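PDB 1YT8: thiosulfate sulfurtransferase from Pseudomonas aeruginosa, which probably transfers sulfur from thiosulfate to cyanide and is built from several rhodanese-like domains. Local coordinates for residues S116-P130 against R196-N208. Residues are numbered along the deposited sequence; the frame is centred on the assembly and turned at random.
Sequences SKAFGELVEAERHTP and RTRSIIGTQSLLN. With SO3 (sulfite ion), chain B.
K117 meets T197 where helix 116-127 packs on helix 197-208 of a rhodanese-like domain. The latter helix follows the sulfite-binding loop, as in the rhodanese fold, and the two axes cross at 49° with a closest approach of 8.8 Å. The K117 chain crosses T197 OG1 with its CB and CG, and its NZ continues to D111 and Y507. One water joins K117 O, E121 OE2 and T197 OG1. F119 offers CE2 to I201 CD1. G120 has no side chain, which lets the helices come close: its CA lies 5.2 Å from T197 CA. I200 fits as a knob among G120, E121, V123 and E124. E121 bends at chi2 (-55°) and brings its carboxylate side-on to R196. R196 NE gives a bond to E121 OE2 and R196 NH2 one to E121 OE1, each 2.9 Å and each on a syn lone pair. V123 lays CG1 on Q204 CG and CG2 near I201 CD1. E124 is extended, and its OE1 takes R196 NH2 at 2.7 Å from above the carboxylate plane. NH2 thus serves both glutamates, and these bonds should fix the rotation of the guanidinium. The backbone N of R196 also makes a weak bond to the sulfite. R196 thus links the sulfite site, through its backbone, to the salt-bridge network, through its side chain. R198 binds the same ion through its backbone N and side chain. R127 curls back, and its NH1 donates to N208 OD1. T129 sets CG2 against T203 CG2. Last, P130 CD touches L207 CD1 at 3.6 Å.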
ATOM      1  N   SER A 116      -5.593  -9.145   1.066  1.00  9.67           N
ATOM      2  CA  SER A 116      -6.517  -8.504   0.136  1.00 11.19           C
ATOM      3  C   SER A 116      -6.739  -9.315  -1.136  1.00 10.34           C
ATOM      4  O   SER A 116      -7.874  -9.455  -1.605  1.00 12.50           O
ATOM      5  CB  SER A 116      -6.008  -7.110  -0.241  1.00 10.59           C
ATOM      6  OG  SER A 116      -5.942  -6.262   0.891  1.00 12.95           O
ATOM      7  N   LYS A 117      -5.658  -9.844  -1.700  1.00 11.92           N
ATOM      8  CA  LYS A 117      -5.758 -10.620  -2.931  1.00 11.73           C
ATOM      9  C   LYS A 117      -6.374 -11.997  -2.713  1.00 11.26           C
ATOM     10  O   LYS A 117      -7.150 -12.475  -3.543  1.00 10.26           O
ATOM     11  CB  LYS A 117      -4.380 -10.751  -3.577  1.00 13.28           C
ATOM     12  CG  LYS A 117      -3.756  -9.411  -3.919  1.00 12.63           C
ATOM     13  CD  LYS A 117      -2.354  -9.575  -4.467  1.00 11.46           C
ATOM     14  CE  LYS A 117      -1.765  -8.229  -4.851  1.00 11.03           C
ATOM     15  NZ  LYS A 117      -0.368  -8.381  -5.352  1.00 13.69           N
ATOM     16  N   ALA A 118      -6.020 -12.633  -1.601  1.00 12.21           N
ATOM     17  CA  ALA A 118      -6.566 -13.945  -1.280  1.00 10.84           C
ATOM     18  C   ALA A 118      -8.062 -13.783  -1.037  1.00 11.38           C
ATOM     19  O   ALA A 118      -8.867 -14.634  -1.429  1.00 11.11           O
ATOM     20  CB  ALA A 118      -5.882 -14.506  -0.042  1.00 10.41           C
ATOM     21  N   PHE A 119      -8.438 -12.684  -0.388  1.00 12.83           N
ATOM     22  CA  PHE A 119      -9.851 -12.423  -0.128  1.00 11.98           C
ATOM     23  C   PHE A 119     -10.600 -12.274  -1.451  1.00 11.91           C
ATOM     24  O   PHE A 119     -11.725 -12.749  -1.593  1.00 11.43           O
ATOM     25  CB  PHE A 119     -10.042 -11.144   0.693  1.00 12.83           C
ATOM     26  CG  PHE A 119     -11.490 -10.761   0.869  1.00 14.31           C
ATOM     27  CD1 PHE A 119     -12.333 -11.528   1.669  1.00 13.26           C
ATOM     28  CD2 PHE A 119     -12.020  -9.667   0.195  1.00 12.56           C
ATOM     29  CE1 PHE A 119     -13.692 -11.212   1.795  1.00 14.44           C
ATOM     30  CE2 PHE A 119     -13.376  -9.341   0.312  1.00 14.57           C
ATOM     31  CZ  PHE A 119     -14.214 -10.121   1.118  1.00 14.63           C
ATOM     32  N   GLY A 120      -9.973 -11.609  -2.418  1.00 11.97           N
ATOM     33  CA  GLY A 120     -10.608 -11.426  -3.710  1.00 13.03           C
ATOM     34  C   GLY A 120     -10.952 -12.756  -4.359  1.00 13.67           C
ATOM     35  O   GLY A 120     -12.029 -12.922  -4.944  1.00 10.70           O
ATOM     36  N   GLU A 121     -10.037 -13.712  -4.252  1.00 12.94           N
ATOM     37  CA  GLU A 121     -10.264 -15.027  -4.829  1.00 12.44           C
ATOM     38  C   GLU A 121     -11.392 -15.738  -4.085  1.00 13.19           C
ATOM     39  O   GLU A 121     -12.166 -16.477  -4.693  1.00 12.48           O
ATOM     40  CB  GLU A 121      -8.982 -15.865  -4.775  1.00 14.01           C
ATOM     41  CG  GLU A 121      -7.841 -15.339  -5.657  1.00 13.86           C
ATOM     42  CD  GLU A 121      -8.240 -15.170  -7.118  1.00 16.27           C
ATOM     43  OE1 GLU A 121      -8.977 -16.036  -7.645  1.00 16.95           O
ATOM     44  OE2 GLU A 121      -7.804 -14.179  -7.747  1.00 16.41           O
ATOM     45  N   LEU A 122     -11.478 -15.512  -2.775  1.00 10.54           N
ATOM     46  CA  LEU A 122     -12.528 -16.120  -1.954  1.00 12.29           C
ATOM     47  C   LEU A 122     -13.901 -15.608  -2.387  1.00 11.65           C
ATOM     48  O   LEU A 122     -14.876 -16.370  -2.426  1.00 15.46           O
ATOM     49  CB  LEU A 122     -12.307 -15.798  -0.473  1.00 12.83           C
ATOM     50  CG  LEU A 122     -13.287 -16.439   0.519  1.00 14.19           C
ATOM     51  CD1 LEU A 122     -13.140 -17.963   0.471  1.00 15.92           C
ATOM     52  CD2 LEU A 122     -13.001 -15.932   1.924  1.00 14.79           C
ATOM     53  N   VAL A 123     -13.977 -14.318  -2.705  1.00 11.88           N
ATOM     54  CA  VAL A 123     -15.231 -13.726  -3.151  1.00 12.34           C
ATOM     55  C   VAL A 123     -15.706 -14.408  -4.436  1.00 14.03           C
ATOM     56  O   VAL A 123     -16.873 -14.808  -4.529  1.00 13.78           O
ATOM     57  CB  VAL A 123     -15.087 -12.191  -3.373  1.00 11.62           C
ATOM     58  CG1 VAL A 123     -16.353 -11.625  -4.010  1.00 11.08           C
ATOM     59  CG2 VAL A 123     -14.840 -11.493  -2.032  1.00 10.96           C
ATOM     60  N   GLU A 124     -14.819 -14.562  -5.420  1.00 13.95           N
ATOM     61  CA  GLU A 124     -15.220 -15.209  -6.668  1.00 16.08           C
ATOM     62  C   GLU A 124     -15.609 -16.661  -6.426  1.00 16.38           C
ATOM     63  O   GLU A 124     -16.578 -17.159  -7.000  1.00 16.11           O
ATOM     64  CB  GLU A 124     -14.103 -15.175  -7.719  1.00 18.48           C
ATOM     65  CG  GLU A 124     -14.591 -15.652  -9.092  1.00 22.56           C
ATOM     66  CD  GLU A 124     -13.501 -15.695 -10.148  1.00 24.91           C
ATOM     67  OE1 GLU A 124     -12.638 -16.595 -10.082  1.00 27.02           O
ATOM     68  OE2 GLU A 124     -13.509 -14.825 -11.042  1.00 27.80           O
ATOM     69  N   ALA A 125     -14.847 -17.343  -5.579  1.00 15.70           N
ATOM     70  CA  ALA A 125     -15.132 -18.744  -5.282  1.00 16.90           C
ATOM     71  C   ALA A 125     -16.507 -18.912  -4.631  1.00 18.07           C
ATOM     72  O   ALA A 125     -17.251 -19.844  -4.954  1.00 18.43           O
ATOM     73  CB  ALA A 125     -14.049 -19.312  -4.370  1.00 15.96           C
ATOM     74  N   GLU A 126     -16.848 -18.000  -3.726  1.00 16.48           N
ATOM     75  CA  GLU A 126     -18.119 -18.064  -3.010  1.00 17.08           C
ATOM     76  C   GLU A 126     -19.325 -17.497  -3.745  1.00 17.57           C
ATOM     77  O   GLU A 126     -20.422 -18.051  -3.659  1.00 18.03           O
ATOM     78  CB  GLU A 126     -17.996 -17.352  -1.660  1.00 19.07           C
ATOM     79  CG  GLU A 126     -17.013 -18.000  -0.699  1.00 21.12           C
ATOM     80  CD  GLU A 126     -17.390 -19.426  -0.365  1.00 24.72           C
ATOM     81  OE1 GLU A 126     -18.494 -19.637   0.179  1.00 25.09           O
ATOM     82  OE2 GLU A 126     -16.585 -20.338  -0.648  1.00 27.67           O
ATOM     83  N   ARG A 127     -19.134 -16.392  -4.455  1.00 15.18           N
ATOM     84  CA  ARG A 127     -20.245 -15.755  -5.159  1.00 15.44           C
ATOM     85  C   ARG A 127     -20.279 -16.013  -6.660  1.00 15.59           C
ATOM     86  O   ARG A 127     -21.216 -15.592  -7.346  1.00 16.12           O
ATOM     87  CB  ARG A 127     -20.221 -14.244  -4.901  1.00 16.43           C
ATOM     88  CG  ARG A 127     -20.364 -13.860  -3.429  1.00 17.67           C
ATOM     89  CD  ARG A 127     -21.654 -14.424  -2.825  1.00 22.15           C
ATOM     90  NE  ARG A 127     -22.836 -13.971  -3.548  1.00 28.47           N
ATOM     91  CZ  ARG A 127     -23.262 -12.710  -3.583  1.00 31.91           C
ATOM     92  NH1 ARG A 127     -22.606 -11.761  -2.927  1.00 35.01           N
ATOM     93  NH2 ARG A 127     -24.340 -12.394  -4.287  1.00 34.40           N
ATOM     94  N   HIS A 128     -19.267 -16.709  -7.166  1.00 14.76           N
ATOM     95  CA  HIS A 128     -19.182 -17.009  -8.594  1.00 16.99           C
ATOM     96  C   HIS A 128     -19.298 -15.722  -9.407  1.00 14.74           C
ATOM     97  O   HIS A 128     -20.000 -15.673 -10.417  1.00 14.63           O
ATOM     98  CB  HIS A 128     -20.293 -17.985  -8.988  1.00 19.63           C
ATOM     99  CG  HIS A 128     -20.337 -19.211  -8.133  1.00 24.26           C
ATOM    100  ND1 HIS A 128     -19.296 -20.111  -8.074  1.00 28.48           N
ATOM    101  CD2 HIS A 128     -21.272 -19.657  -7.262  1.00 26.71           C
ATOM    102  CE1 HIS A 128     -19.587 -21.061  -7.202  1.00 28.05           C
ATOM    103  NE2 HIS A 128     -20.780 -20.808  -6.694  1.00 28.14           N
ATOM    104  N   THR A 129     -18.601 -14.684  -8.952  1.00 13.48           N
ATOM    105  CA  THR A 129     -18.604 -13.382  -9.618  1.00 13.89           C
ATOM    106  C   THR A 129     -18.388 -13.560 -11.121  1.00 12.94           C
ATOM    107  O   THR A 129     -17.385 -14.133 -11.549  1.00 13.99           O
ATOM    108  CB  THR A 129     -17.499 -12.485  -9.038  1.00 12.67           C
ATOM    109  OG1 THR A 129     -17.574 -12.519  -7.606  1.00 14.90           O
ATOM    110  CG2 THR A 129     -17.666 -11.045  -9.517  1.00 11.72           C
ATOM    111  N   PRO A 130     -19.324 -13.054 -11.940  1.00 15.08           N
ATOM    112  CA  PRO A 130     -19.251 -13.163 -13.400  1.00 15.48           C
ATOM    113  C   PRO A 130     -17.986 -12.581 -14.011  1.00 14.54           C
ATOM    114  O   PRO A 130     -17.457 -11.578 -13.525  1.00 13.55           O
ATOM    115  CB  PRO A 130     -20.491 -12.402 -13.870  1.00 16.44           C
ATOM    116  CG  PRO A 130     -21.423 -12.500 -12.713  1.00 19.93           C
ATOM    117  CD  PRO A 130     -20.506 -12.270 -11.546  1.00 15.25           C
ATOM    118  N   ARG A 196      -6.565  -9.682 -11.383  1.00 12.68           N
ATOM    119  CA  ARG A 196      -7.914 -10.136 -11.064  1.00 14.55           C
ATOM    120  C   ARG A 196      -8.571  -9.466  -9.856  1.00 12.04           C
ATOM    121  O   ARG A 196      -9.747  -9.113  -9.899  1.00 13.21           O
ATOM    122  CB  ARG A 196      -7.895 -11.644 -10.785  1.00 15.13           C
ATOM    123  CG  ARG A 196      -7.435 -12.521 -11.934  1.00 15.43           C
ATOM    124  CD  ARG A 196      -7.061 -13.910 -11.429  1.00 16.10           C
ATOM    125  NE  ARG A 196      -8.114 -14.509 -10.616  1.00 14.92           N
ATOM    126  CZ  ARG A 196      -9.271 -14.958 -11.090  1.00 16.98           C
ATOM    127  NH1 ARG A 196      -9.535 -14.882 -12.388  1.00 15.69           N
ATOM    128  NH2 ARG A 196     -10.164 -15.489 -10.260  1.00 14.07           N
ATOM    129  N   THR A 197      -7.804  -9.288  -8.786  1.00 12.70           N
ATOM    130  CA  THR A 197      -8.351  -8.769  -7.535  1.00 11.20           C
ATOM    131  C   THR A 197      -9.328  -7.610  -7.558  1.00 11.42           C
ATOM    132  O   THR A 197     -10.488  -7.780  -7.190  1.00 11.66           O
ATOM    133  CB  THR A 197      -7.234  -8.428  -6.543  1.00 13.58           C
ATOM    134  OG1 THR A 197      -6.290  -9.506  -6.509  1.00 10.13           O
ATOM    135  CG2 THR A 197      -7.820  -8.240  -5.141  1.00 11.77           C
ATOM    136  N   ARG A 198      -8.874  -6.430  -7.965  1.00  9.97           N
ATOM    137  CA  ARG A 198      -9.767  -5.280  -7.983  1.00 11.59           C
ATOM    138  C   ARG A 198     -10.938  -5.423  -8.956  1.00 10.43           C
ATOM    139  O   ARG A 198     -11.981  -4.799  -8.759  1.00 12.44           O
ATOM    140  CB  ARG A 198      -8.962  -4.000  -8.245  1.00 11.19           C
ATOM    141  CG  ARG A 198      -8.190  -3.543  -6.998  1.00  9.05           C
ATOM    142  CD  ARG A 198      -7.138  -2.473  -7.293  1.00 13.75           C
ATOM    143  NE  ARG A 198      -6.047  -2.998  -8.107  1.00 12.62           N
ATOM    144  CZ  ARG A 198      -4.961  -2.308  -8.450  1.00 14.96           C
ATOM    145  NH1 ARG A 198      -4.805  -1.052  -8.050  1.00 11.40           N
ATOM    146  NH2 ARG A 198      -4.037  -2.873  -9.211  1.00 12.74           N
ATOM    147  N   SER A 199     -10.790  -6.251  -9.989  1.00 11.10           N
ATOM    148  CA  SER A 199     -11.889  -6.444 -10.936  1.00 11.75           C
ATOM    149  C   SER A 199     -12.982  -7.297 -10.298  1.00 10.30           C
ATOM    150  O   SER A 199     -14.171  -7.080 -10.547  1.00 12.50           O
ATOM    151  CB  SER A 199     -11.403  -7.095 -12.242  1.00  9.30           C
ATOM    152  OG  SER A 199     -11.105  -8.475 -12.080  1.00 12.86           O
ATOM    153  N   ILE A 200     -12.584  -8.266  -9.474  1.00 11.76           N
ATOM    154  CA  ILE A 200     -13.546  -9.135  -8.790  1.00 12.43           C
ATOM    155  C   ILE A 200     -14.302  -8.320  -7.736  1.00 11.57           C
ATOM    156  O   ILE A 200     -15.531  -8.364  -7.661  1.00 12.59           O
ATOM    157  CB  ILE A 200     -12.840 -10.325  -8.087  1.00 11.88           C
ATOM    158  CG1 ILE A 200     -12.231 -11.267  -9.128  1.00 10.12           C
ATOM    159  CG2 ILE A 200     -13.840 -11.091  -7.216  1.00 12.23           C
ATOM    160  CD1 ILE A 200     -11.280 -12.308  -8.545  1.00 14.59           C
ATOM    161  N   ILE A 201     -13.558  -7.578  -6.923  1.00  9.76           N
ATOM    162  CA  ILE A 201     -14.151  -6.755  -5.877  1.00 11.60           C
ATOM    163  C   ILE A 201     -15.060  -5.685  -6.487  1.00 11.34           C
ATOM    164  O   ILE A 201     -16.149  -5.418  -5.975  1.00 11.99           O
ATOM    165  CB  ILE A 201     -13.055  -6.069  -5.020  1.00 14.33           C
ATOM    166  CG1 ILE A 201     -12.199  -7.128  -4.315  1.00 14.22           C
ATOM    167  CG2 ILE A 201     -13.689  -5.132  -4.002  1.00 14.41           C
ATOM    168  CD1 ILE A 201     -12.976  -8.010  -3.349  1.00 16.37           C
ATOM    169  N   GLY A 202     -14.615  -5.084  -7.587  1.00  9.61           N
ATOM    170  CA  GLY A 202     -15.410  -4.057  -8.235  1.00 10.93           C
ATOM    171  C   GLY A 202     -16.692  -4.605  -8.838  1.00 11.36           C
ATOM    172  O   GLY A 202     -17.758  -4.000  -8.718  1.00 12.13           O
ATOM    173  N   THR A 203     -16.593  -5.752  -9.498  1.00 11.28           N
ATOM    174  CA  THR A 203     -17.767  -6.363 -10.109  1.00 11.99           C
ATOM    175  C   THR A 203     -18.754  -6.779  -9.025  1.00 11.59           C
ATOM    176  O   THR A 203     -19.947  -6.499  -9.124  1.00 13.13           O
ATOM    177  CB  THR A 203     -17.381  -7.596 -10.946  1.00 11.84           C
ATOM    178  OG1 THR A 203     -16.510  -7.192 -12.009  1.00 12.60           O
ATOM    179  CG2 THR A 203     -18.623  -8.253 -11.543  1.00 12.20           C
ATOM    180  N   GLN A 204     -18.252  -7.427  -7.980  1.00 11.76           N
ATOM    181  CA  GLN A 204     -19.128  -7.872  -6.907  1.00 11.84           C
ATOM    182  C   GLN A 204     -19.709  -6.683  -6.138  1.00 11.88           C
ATOM    183  O   GLN A 204     -20.812  -6.773  -5.602  1.00 11.94           O
ATOM    184  CB  GLN A 204     -18.389  -8.833  -5.964  1.00 12.36           C
ATOM    185  CG  GLN A 204     -19.341  -9.627  -5.055  1.00 11.21           C
ATOM    186  CD  GLN A 204     -20.373 -10.439  -5.842  1.00 11.79           C
ATOM    187  OE1 GLN A 204     -21.573 -10.392  -5.554  1.00 16.77           O
ATOM    188  NE2 GLN A 204     -19.907 -11.190  -6.832  1.00 10.22           N
ATOM    189  N   SER A 205     -18.980  -5.568  -6.087  1.00 13.34           N
ATOM    190  CA  SER A 205     -19.485  -4.372  -5.403  1.00 11.25           C
ATOM    191  C   SER A 205     -20.765  -3.905  -6.094  1.00 11.85           C
ATOM    192  O   SER A 205     -21.765  -3.588  -5.442  1.00 12.00           O
ATOM    193  CB  SER A 205     -18.469  -3.224  -5.460  1.00  9.85           C
ATOM    194  OG  SER A 205     -17.334  -3.475  -4.658  1.00 13.12           O
ATOM    195  N   LEU A 206     -20.717  -3.856  -7.421  1.00 11.59           N
ATOM    196  CA  LEU A 206     -21.858  -3.422  -8.218  1.00 13.71           C
ATOM    197  C   LEU A 206     -23.038  -4.379  -8.087  1.00 14.24           C
ATOM    198  O   LEU A 206     -24.194  -3.950  -8.064  1.00 16.11           O
ATOM    199  CB  LEU A 206     -21.445  -3.277  -9.690  1.00 12.82           C
ATOM    200  CG  LEU A 206     -20.446  -2.148  -9.973  1.00 15.02           C
ATOM    201  CD1 LEU A 206     -19.989  -2.217 -11.426  1.00 18.26           C
ATOM    202  CD2 LEU A 206     -21.091  -0.800  -9.674  1.00 16.23           C
ATOM    203  N   LEU A 207     -22.754  -5.675  -8.005  1.00 14.95           N
ATOM    204  CA  LEU A 207     -23.815  -6.663  -7.861  1.00 15.54           C
ATOM    205  C   LEU A 207     -24.435  -6.543  -6.476  1.00 15.57           C
ATOM    206  O   LEU A 207     -25.655  -6.573  -6.335  1.00 16.33           O
ATOM    207  CB  LEU A 207     -23.263  -8.074  -8.059  1.00 14.47           C
ATOM    208  CG  LEU A 207     -22.785  -8.370  -9.481  1.00 18.33           C
ATOM    209  CD1 LEU A 207     -22.052  -9.701  -9.526  1.00 16.13           C
ATOM    210  CD2 LEU A 207     -23.991  -8.373 -10.412  1.00 18.65           C
ATOM    211  N   ASN A 208     -23.590  -6.406  -5.455  1.00 15.57           N
ATOM    212  CA  ASN A 208     -24.075  -6.269  -4.083  1.00 14.72           C
ATOM    213  C   ASN A 208     -24.927  -5.007  -3.928  1.00 13.63           C
ATOM    214  O   ASN A 208     -25.904  -4.991  -3.171  1.00 12.82           O
ATOM    215  CB  ASN A 208     -22.896  -6.240  -3.099  1.00 14.49           C
ATOM    216  CG  ASN A 208     -22.282  -7.616  -2.882  1.00 14.87           C
ATOM    217  OD1 ASN A 208     -22.738  -8.609  -3.452  1.00 16.11           O
ATOM    218  ND2 ASN A 208     -21.246  -7.680  -2.049  1.00 14.25           N
TER
HETATM  219  S   SO3 B 540      -5.748  -6.297 -10.076  1.00 26.35           S
HETATM  220  O1  SO3 B 540      -4.924  -5.243 -10.712  1.00 22.06           O
HETATM  221  O2  SO3 B 540      -4.984  -7.553  -9.930  1.00 28.52           O
HETATM  222  O3  SO3 B 540      -6.312  -5.860  -8.771  1.00 20.72           O
HETATM  223  O   HOH W   1      -7.424 -11.812  -6.254  1.00 16.54           O
HETATM  224  O   HOH W   2     -12.099 -15.876 -13.251  1.00 22.57           O
HETATM  225  O   HOH W   3     -25.162  -9.923  -4.548  1.00 28.85           O